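Side-chain contact in methionine gamma-lyase (Trichomonas vaginalis, PDB 1E5E), which belongs to the Cys/Met metabolism family of pyridoxal-phosphate-dependent enzymes and assembles from four chains: residues A[272-275]-A[276-280]. Sequence-based numbering, arbitrary orientation.
Sequences MKVA and EYLKS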
ATOM      1  N   MET A 272      -6.969  -4.572  33.698  1.00 20.59           N
ATOM      2  CA  MET A 272      -7.348  -4.632  35.120  1.00 21.98           C
ATOM      3  C   MET A 272      -7.602  -6.098  35.482  1.00 22.80           C
ATOM      4  O   MET A 272      -7.100  -6.532  36.534  1.00 21.96           O
ATOM      5  CB  MET A 272      -8.549  -3.756  35.445  1.00 23.18           C
ATOM      6  CG  MET A 272      -8.950  -3.753  36.922  1.00 26.10           C
ATOM      7  SD  MET A 272      -7.643  -3.195  38.046  1.00 28.67           S
ATOM      8  CE  MET A 272      -7.746  -1.431  37.937  1.00 31.06           C
ATOM      9  N   LYS A 273      -8.320  -6.883  34.662  1.00 20.45           N
ATOM     10  CA  LYS A 273      -8.587  -8.263  35.046  1.00 20.09           C
ATOM     11  C   LYS A 273      -7.309  -9.098  35.099  1.00 19.74           C
ATOM     12  O   LYS A 273      -7.115  -9.862  36.052  1.00 18.57           O
ATOM     13  CB  LYS A 273      -9.566  -8.978  34.092  1.00 20.24           C
ATOM     14  CG  LYS A 273     -10.946  -8.340  34.126  1.00 22.24           C
ATOM     15  CD  LYS A 273     -11.812  -8.724  32.949  1.00 22.10           C
ATOM     16  CE  LYS A 273     -13.208  -8.068  33.103  1.00 22.08           C
ATOM     17  NZ  LYS A 273     -13.961  -8.391  31.852  1.00 23.41           N
ATOM     18  N   VAL A 274      -6.447  -8.898  34.107  1.00 18.26           N
ATOM     19  CA  VAL A 274      -5.221  -9.667  34.052  1.00 18.32           C
ATOM     20  C   VAL A 274      -4.280  -9.293  35.195  1.00 19.27           C
ATOM     21  O   VAL A 274      -3.680 -10.206  35.799  1.00 20.72           O
ATOM     22  CB  VAL A 274      -4.503  -9.537  32.700  1.00 17.08           C
ATOM     23  CG1 VAL A 274      -3.154 -10.209  32.746  1.00 15.19           C
ATOM     24  CG2 VAL A 274      -5.382 -10.138  31.587  1.00 16.79           C
ATOM     25  N   ALA A 275      -4.221  -8.012  35.514  1.00 17.67           N
ATOM     26  CA  ALA A 275      -3.303  -7.607  36.579  1.00 20.21           C
ATOM     27  C   ALA A 275      -3.773  -8.204  37.903  1.00 21.41           C
ATOM     28  O   ALA A 275      -2.928  -8.679  38.644  1.00 21.40           O
ATOM     29  CB  ALA A 275      -3.183  -6.088  36.683  1.00 18.07           C
ATOM     30  N   GLU A 276      -5.056  -8.150  38.195  1.00 22.61           N
ATOM     31  CA  GLU A 276      -5.623  -8.711  39.405  1.00 24.77           C
ATOM     32  C   GLU A 276      -5.331 -10.205  39.513  1.00 24.04           C
ATOM     33  O   GLU A 276      -4.937 -10.660  40.579  1.00 21.38           O
ATOM     34  CB  GLU A 276      -7.153  -8.521  39.484  1.00 26.80           C
ATOM     35  CG  GLU A 276      -7.539  -7.076  39.721  0.50 31.40           C
ATOM     36  CD  GLU A 276      -8.952  -6.641  39.961  0.50 33.53           C
ATOM     37  OE1 GLU A 276      -9.907  -7.423  40.144  0.50 35.85           O
ATOM     38  OE2 GLU A 276      -9.229  -5.412  40.025  0.50 35.03           O
ATOM     39  N   TYR A 277      -5.411 -10.941  38.394  1.00 22.35           N
ATOM     40  CA  TYR A 277      -5.100 -12.357  38.432  1.00 22.34           C
ATOM     41  C   TYR A 277      -3.632 -12.584  38.746  1.00 22.44           C
ATOM     42  O   TYR A 277      -3.288 -13.467  39.527  1.00 24.08           O
ATOM     43  CB  TYR A 277      -5.471 -13.021  37.067  1.00 22.48           C
ATOM     44  CG  TYR A 277      -4.983 -14.465  37.098  1.00 21.35           C
ATOM     45  CD1 TYR A 277      -5.716 -15.412  37.788  1.00 22.08           C
ATOM     46  CD2 TYR A 277      -3.835 -14.850  36.451  1.00 21.48           C
ATOM     47  CE1 TYR A 277      -5.293 -16.730  37.855  1.00 21.86           C
ATOM     48  CE2 TYR A 277      -3.385 -16.160  36.484  1.00 21.60           C
ATOM     49  CZ  TYR A 277      -4.131 -17.071  37.205  1.00 21.49           C
ATOM     50  OH  TYR A 277      -3.718 -18.357  37.291  1.00 23.83           O
ATOM     51  N   LEU A 278      -2.714 -11.815  38.157  1.00 21.69           N
ATOM     52  CA  LEU A 278      -1.295 -12.010  38.361  1.00 23.76           C
ATOM     53  C   LEU A 278      -0.890 -11.731  39.811  1.00 24.55           C
ATOM     54  O   LEU A 278      -0.141 -12.473  40.423  1.00 22.27           O
ATOM     55  CB  LEU A 278      -0.431 -11.132  37.455  1.00 22.97           C
ATOM     56  CG  LEU A 278      -0.604 -11.361  35.941  1.00 25.20           C
ATOM     57  CD1 LEU A 278       0.156 -10.288  35.147  1.00 24.50           C
ATOM     58  CD2 LEU A 278      -0.132 -12.758  35.581  1.00 24.68           C
ATOM     59  N   LYS A 279      -1.539 -10.709  40.367  1.00 25.89           N
ATOM     60  CA  LYS A 279      -1.217 -10.287  41.712  1.00 30.31           C
ATOM     61  C   LYS A 279      -1.523 -11.389  42.733  1.00 31.32           C
ATOM     62  O   LYS A 279      -0.842 -11.517  43.755  1.00 31.61           O
ATOM     63  CB  LYS A 279      -1.979  -9.007  42.002  1.00 30.90           C
ATOM     64  CG  LYS A 279      -1.928  -8.554  43.451  1.00 35.37           C
ATOM     65  CD  LYS A 279      -2.982  -7.463  43.671  1.00 36.70           C
ATOM     66  CE  LYS A 279      -2.319  -6.104  43.645  1.00 39.39           C
ATOM     67  NZ  LYS A 279      -2.040  -5.588  45.026  1.00 41.48           N
ATOM     68  N   SER A 280      -2.532 -12.205  42.479  1.00 30.88           N
ATOM     69  CA  SER A 280      -2.814 -13.199  43.517  1.00 32.30           C
ATOM     70  C   SER A 280      -2.253 -14.572  43.212  1.00 30.36           C
ATOM     71  O   SER A 280      -2.597 -15.516  43.906  1.00 31.17           O
ATOM     72  CB  SER A 280      -4.331 -13.151  43.684  1.00 33.00           C
ATOM     73  OG  SER A 280      -4.857 -13.974  42.658  1.00 34.02           O
TER
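Between residues 272-275 and 276-280 the last turns of helix 260-279 are tied by four successive i to i+4 backbone hydrogen bonds, from E276 N to M272 O (3.1 Å), Y277 N to K273 O, L278 N to V274 O and K279 N to A275 O. On the outer face M272 and E276, one turn apart, meet side chain to side chain in the modelled conformer of E276, a second having been deposited. The thioether reaches E276 because CG of M272 stands anti to its own backbone nitrogen (chi1 -178°) and the chain then bends at chi2 and chi3; in this conformer SD comes to 3.4 Å from E276 OE2, and CG of M272 lies 3.5 Å from that same oxygen. This would be van der Waals contact, the flexible methionine lying across the extended, exposed glutamate.

The inner face is apolar. V274 and L278 lie side by side and point the same way, CG1 of V274 being 4.1 Å from CD1 of L278, and both press on I312 of strand 311-316. A275 is buried and touches I312, Y289 and F292, its small side chain suited to a close approach. The Y277 side chain touches I385 and K389 of helix 381-396, which also meets V274 through F388. K279, long enough to leave the helix end, bends at chi3 and chi4 and leads away to a salt bridge between NZ and D294 OD1 and a cation-pi contact with F292. The pattern is that of an amphipathic helix end packed on strands 311-316 and 284-288 and on helix 381-396, in the C-terminal part of a PLP-dependent enzyme of the aminotransferase clan.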